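Local coordinates for glycine cleavage system H protein (Mycobacterium tuberculosis, PDB 3HGB), which probably shuttles the methylamine group of glycine from the P protein to the T protein of the glycine cleavage system on a covalently bound lipoyl cofactor, at residues A[65-70]-A[97-102]; A[77-82]-A[89-94]. All blocks are in the same frame, centred on the assembly; numbering follows the deposited sequence.

Contact 1 (A[65-70]-A[97-102]); sequences QLPVIG and GKVSEV
Val-99 meets Pro-67 and Gly-70 where the connection 65-70 of the lipoyl-domain fold, running from strand 61-65 of one beta-sheet to strand 72-73 of the other, lies against strand 97-102. With CG1 anti to the backbone N (chi1 172°), Val-99 has its other branch, CG2, beside that N and turned to the Pro-67 ring, where CG is met at 3.6 Å; the two side chains cross at about a right angle. The Val-99 carbonyl O accepts a nearly straight hydrogen bond from Gly-70 N (2.7 Å, 166° at the hydrogen). Gly-70 has a positive phi, at backbone angles where a side chain would press on the preceding carbonyl. A backbone hydrogen bond between Val-99 and Thr-71 carries the pairing toward strand 72-73. Ser-100 O lies against Ile-69 CG2 at 3.8 Å, and its OG makes a weak hydrogen bond with Asp-125 O. Glu-101 bends at chi2, and its OE1 accepts a long, bent hydrogen bond from Val-102 N (3.3 Å, 135°) on the anti side of the carboxylate; the same OE1 lies 3.7 Å from Ile-69 CD1, the two side chains running side by side in one direction. Val-102 closes the series. Its CB meets Leu-66 CD1 at 3.8 Å as these side chains slide past each other, CG2 touches Ile-69 CD1 at 4.1 Å, and CG1 comes to 3.3 Å from Pro-67 O.

Contact 2 (A[77-82]-A[89-94]); sequences ETFGEV and SDLYAP
Phe-79 and Leu-91 meet at a classic beta bulge in the antiparallel hairpin of strands 78-84 and 88-92: Phe-79 and Gly-80 together face Leu-91. Phe-79 N donates to Leu-91 O (2.9 Å), whereas Leu-91 N reaches Gly-80 O (2.8 Å) from well above the carbonyl plane. In the Phe-79 conformer described, one of two, CG sits between the backbone N and carbonyl carbon (chi1 72°). This torsion turns the ring back over the neighbouring strand, where Leu-91 CB sits over one face, a CH-pi contact of 3.8 Å to the centroid; Ala-93 N lies at the ring edge.

Thr-78, Glu-81, Asp-90 and Tyr-92 share the face opposite Leu-91. The Thr-78 methyl CG2, anti to the backbone N, packs on Asp-90 CG at 3.7 Å, leaving OG1 at the edge of the Tyr-92 ring, 3.3 Å from CE1. Glu-81, extended beyond CG, brings OE1 to 4.1 Å from Asp-90 OD1, their carboxylate planes 30° apart. Phe-79 CE1 and Val-82 CG1 make apolar contacts with Leu-91 CB and CD2, while across the sheet one water donates to both acid oxygens and probably offsets much of their repulsion, though their proximity could still raise a pKa.

Overall arrangement
Contact 2 is nested within the loop that contact 1 closes: 65-70 comes first, then the hairpin segments 77-82 and 89-94, and finally 97-102. Their centres lie about 11 Å apart. Contact 2 belongs to the three-stranded sheet 61-65, 78-84 and 88-92; contact 1 ties the chain leaving strand 61-65 to strand 97-102 of the six-stranded one. The two touch directly, through a probable hydrogen bond from Gln-65 N to Glu-81 O (2.8 Å) and through Pro-67 packing on Phe-79. Both Pro-67 and Phe-79 also reach Leu-124. The two sheets are thus joined beside the hairpin whose turn carries Lys-86, the predicted lipoyl attachment site, unmodified here; contact 1 itself lies away from it.

Contact 1 (A[65-70]-A[97-102])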
loop_
_atom_site.group_PDB
_atom_site.type_symbol
_atom_site.label_atom_id
_atom_site.label_comp_id
_atom_site.label_asym_id
_atom_site.label_seq_id
_atom_site.Cartn_x
_atom_site.Cartn_y
_atom_site.Cartn_z
ATOM N N GLN A 65 -4.848 9.177 -5.951
ATOM C CA GLN A 65 -4.102 9.275 -7.187
ATOM C C GLN A 65 -3.238 8.037 -7.263
ATOM O O GLN A 65 -2.344 7.843 -6.439
ATOM C CB GLN A 65 -3.260 10.551 -7.254
ATOM C CG GLN A 65 -2.469 10.706 -8.562
ATOM C CD GLN A 65 -3.355 10.643 -9.810
ATOM O OE1 GLN A 65 -4.237 11.486 -10.012
ATOM N NE2 GLN A 65 -3.119 9.638 -10.654
ATOM N N LEU A 66 -3.554 7.189 -8.234
ATOM C CA LEU A 66 -2.846 5.934 -8.439
ATOM C C LEU A 66 -1.947 6.065 -9.670
ATOM O O LEU A 66 -2.296 6.780 -10.601
ATOM C CB LEU A 66 -3.854 4.798 -8.646
ATOM C CG LEU A 66 -4.832 4.478 -7.501
ATOM C CD1 LEU A 66 -6.014 3.670 -8.034
ATOM C CD2 LEU A 66 -4.134 3.732 -6.364
ATOM N N PRO A 67 -0.803 5.360 -9.674
ATOM C CA PRO A 67 0.073 5.352 -10.836
ATOM C C PRO A 67 -0.573 4.568 -11.966
ATOM O O PRO A 67 -1.479 3.759 -11.740
ATOM C CB PRO A 67 1.306 4.601 -10.338
ATOM C CG PRO A 67 0.774 3.677 -9.328
ATOM C CD PRO A 67 -0.371 4.386 -8.660
ATOM N N VAL A 68 -0.089 4.816 -13.169
ATOM C CA VAL A 68 -0.530 4.121 -14.367
ATOM C C VAL A 68 -0.032 2.674 -14.337
ATOM O O VAL A 68 1.093 2.411 -13.918
ATOM C CB VAL A 68 0.025 4.894 -15.588
ATOM C CG1 VAL A 68 0.100 4.045 -16.810
ATOM C CG2 VAL A 68 -0.810 6.141 -15.832
ATOM N N ILE A 69 -0.870 1.730 -14.764
ATOM C CA ILE A 69 -0.431 0.339 -14.857
ATOM C C ILE A 69 0.702 0.270 -15.876
ATOM O O ILE A 69 0.596 0.843 -16.955
ATOM C CB ILE A 69 -1.590 -0.614 -15.239
ATOM C CG1 ILE A 69 -2.539 -0.770 -14.043
ATOM C CG2 ILE A 69 -1.053 -1.976 -15.702
ATOM C CD1 ILE A 69 -3.801 -1.566 -14.345
ATOM N N GLY A 70 1.782 -0.410 -15.502
ATOM C CA GLY A 70 2.999 -0.470 -16.304
ATOM C C GLY A 70 4.102 0.416 -15.753
ATOM O O GLY A 70 5.247 0.320 -16.188
ATOM N N GLY A 97 9.449 -2.605 -8.561
ATOM C CA GLY A 97 8.758 -3.472 -9.499
ATOM C C GLY A 97 7.927 -2.627 -10.434
ATOM O O GLY A 97 8.212 -1.449 -10.634
ATOM N N LYS A 98 6.916 -3.250 -11.025
ATOM C CA LYS A 98 6.055 -2.576 -11.986
ATOM C C LYS A 98 4.632 -2.650 -11.484
ATOM O O LYS A 98 4.174 -3.696 -11.018
ATOM C CB LYS A 98 6.167 -3.219 -13.381
ATOM N N VAL A 99 3.940 -1.522 -11.556
ATOM C CA VAL A 99 2.543 -1.482 -11.167
ATOM C C VAL A 99 1.770 -2.355 -12.141
ATOM O O VAL A 99 1.790 -2.100 -13.339
ATOM C CB VAL A 99 2.028 -0.046 -11.172
ATOM C CG1 VAL A 99 0.519 -0.010 -10.956
ATOM C CG2 VAL A 99 2.759 0.748 -10.073
ATOM N N SER A 100 1.104 -3.385 -11.627
ATOM C CA SER A 100 0.441 -4.357 -12.498
ATOM C C SER A 100 -1.071 -4.256 -12.414
ATOM O O SER A 100 -1.791 -4.753 -13.285
ATOM C CB SER A 100 0.895 -5.775 -12.170
ATOM O OG SER A 100 0.832 -6.011 -10.776
ATOM N N GLU A 101 -1.550 -3.614 -11.356
ATOM C CA GLU A 101 -2.980 -3.427 -11.168
ATOM C C GLU A 101 -3.191 -2.197 -10.331
ATOM O O GLU A 101 -2.335 -1.826 -9.536
ATOM C CB GLU A 101 -3.603 -4.608 -10.415
ATOM C CG GLU A 101 -4.242 -5.668 -11.274
ATOM C CD GLU A 101 -5.113 -5.119 -12.406
ATOM O OE1 GLU A 101 -5.654 -3.993 -12.305
ATOM O OE2 GLU A 101 -5.248 -5.848 -13.410
ATOM N N VAL A 102 -4.337 -1.566 -10.532
ATOM C CA VAL A 102 -4.761 -0.495 -9.654
ATOM C C VAL A 102 -6.225 -0.726 -9.352
ATOM O O VAL A 102 -6.943 -1.351 -10.143
ATOM C CB VAL A 102 -4.535 0.913 -10.265
ATOM C CG1 VAL A 102 -3.057 1.186 -10.461
ATOM C CG2 VAL A 102 -5.284 1.068 -11.577
#

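Contact 2 (A[77-82]-A[89-94])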
loop_
_atom_site.group_PDB
_atom_site.type_symbol
_atom_site.label_atom_id
_atom_site.label_comp_id
_atom_site.label_asym_id
_atom_site.label_seq_id
_atom_site.Cartn_x
_atom_site.Cartn_y
_atom_site.Cartn_z
ATOM N N GLU A 77 9.836 5.114 -3.832
ATOM C CA GLU A 77 9.453 6.141 -4.800
ATOM C C GLU A 77 7.997 6.524 -4.565
ATOM O O GLU A 77 7.168 5.660 -4.284
ATOM C CB GLU A 77 9.635 5.634 -6.232
ATOM C CG GLU A 77 9.264 6.655 -7.307
ATOM C CD GLU A 77 9.553 6.166 -8.711
ATOM O OE1 GLU A 77 9.999 5.009 -8.873
ATOM O OE2 GLU A 77 9.327 6.945 -9.663
ATOM N N THR A 78 7.693 7.819 -4.669
ATOM C CA THR A 78 6.306 8.279 -4.639
ATOM C C THR A 78 5.624 7.821 -5.924
ATOM O O THR A 78 6.100 8.113 -7.028
ATOM C CB THR A 78 6.225 9.810 -4.509
ATOM O OG1 THR A 78 6.966 10.221 -3.357
ATOM C CG2 THR A 78 4.773 10.279 -4.369
ATOM N N PHE A 79 4.534 7.071 -5.786
ATOM C CA PHE A 79 3.763 6.531 -6.908
ATOM C C PHE A 79 2.348 7.105 -6.957
ATOM O O PHE A 79 1.594 6.836 -7.879
ATOM C CB PHE A 79 3.707 4.985 -6.853
ATOM C CG PHE A 79 2.828 4.409 -5.744
ATOM C CD1 PHE A 79 1.460 4.646 -5.701
ATOM C CD2 PHE A 79 3.372 3.580 -4.780
ATOM C CE1 PHE A 79 0.666 4.101 -4.700
ATOM C CE2 PHE A 79 2.579 3.029 -3.775
ATOM C CZ PHE A 79 1.228 3.291 -3.737
ATOM N N GLY A 80 1.978 7.829 -5.913
ATOM C CA GLY A 80 0.627 8.310 -5.818
ATOM C C GLY A 80 0.407 9.138 -4.583
ATOM O O GLY A 80 1.341 9.473 -3.851
ATOM N N GLU A 81 -0.849 9.481 -4.363
ATOM C CA GLU A 81 -1.206 10.205 -3.165
ATOM C C GLU A 81 -2.624 9.886 -2.771
ATOM O O GLU A 81 -3.452 9.517 -3.599
ATOM C CB GLU A 81 -0.956 11.720 -3.286
ATOM C CG GLU A 81 -1.626 12.452 -4.421
ATOM C CD GLU A 81 -1.364 13.966 -4.384
ATOM O OE1 GLU A 81 -0.262 14.403 -3.989
ATOM O OE2 GLU A 81 -2.273 14.730 -4.749
ATOM N N VAL A 82 -2.872 9.978 -1.477
ATOM C CA VAL A 82 -4.206 9.800 -0.946
ATOM C C VAL A 82 -4.645 11.130 -0.329
ATOM O O VAL A 82 -3.861 11.808 0.339
ATOM C CB VAL A 82 -4.261 8.600 0.033
ATOM C CG1 VAL A 82 -3.376 8.839 1.259
ATOM C CG2 VAL A 82 -5.686 8.280 0.415
ATOM N N SER A 89 -1.487 12.888 1.426
ATOM C CA SER A 89 -0.334 12.100 1.806
ATOM C C SER A 89 0.207 11.331 0.619
ATOM O O SER A 89 -0.546 10.789 -0.190
ATOM C CB SER A 89 -0.683 11.145 2.939
ATOM O OG SER A 89 0.496 10.619 3.517
ATOM N N ASP A 90 1.526 11.319 0.515
ATOM C CA ASP A 90 2.186 10.578 -0.540
ATOM C C ASP A 90 2.044 9.092 -0.311
ATOM O O ASP A 90 1.965 8.625 0.817
ATOM C CB ASP A 90 3.664 10.958 -0.613
ATOM C CG ASP A 90 3.896 12.246 -1.380
ATOM O OD1 ASP A 90 2.994 12.701 -2.118
ATOM O OD2 ASP A 90 5.000 12.799 -1.266
ATOM N N LEU A 91 2.014 8.350 -1.404
ATOM C CA LEU A 91 2.015 6.910 -1.337
ATOM C C LEU A 91 3.347 6.502 -1.922
ATOM O O LEU A 91 3.735 7.002 -2.976
ATOM C CB LEU A 91 0.858 6.347 -2.153
ATOM C CG LEU A 91 -0.548 6.650 -1.632
ATOM C CD1 LEU A 91 -1.600 6.241 -2.664
ATOM C CD2 LEU A 91 -0.770 5.934 -0.300
ATOM N N TYR A 92 4.063 5.636 -1.215
ATOM C CA TYR A 92 5.389 5.201 -1.647
ATOM C C TYR A 92 5.371 3.753 -2.083
ATOM O O TYR A 92 4.647 2.934 -1.508
ATOM C CB TYR A 92 6.387 5.349 -0.508
ATOM C CG TYR A 92 6.476 6.737 0.044
ATOM C CD1 TYR A 92 6.915 7.796 -0.752
ATOM C CD2 TYR A 92 6.107 7.001 1.352
ATOM C CE1 TYR A 92 6.989 9.072 -0.256
ATOM C CE2 TYR A 92 6.184 8.287 1.862
ATOM C CZ TYR A 92 6.626 9.312 1.048
ATOM O OH TYR A 92 6.701 10.584 1.550
ATOM N N ALA A 93 6.156 3.426 -3.104
ATOM C CA ALA A 93 6.296 2.031 -3.505
ATOM C C ALA A 93 6.987 1.303 -2.362
ATOM O O ALA A 93 8.066 1.708 -1.947
ATOM C CB ALA A 93 7.101 1.921 -4.776
ATOM N N PRO A 94 6.347 0.259 -1.802
ATOM C CA PRO A 94 7.012 -0.419 -0.681
ATOM C C PRO A 94 8.180 -1.268 -1.173
ATOM O O PRO A 94 9.138 -1.522 -0.432
ATOM C CB PRO A 94 5.910 -1.307 -0.087
ATOM C CG PRO A 94 4.631 -0.840 -0.701
ATOM C CD PRO A 94 4.977 -0.239 -2.025
HETATM O O HOH W 1 1.339 14.789 -1.851
#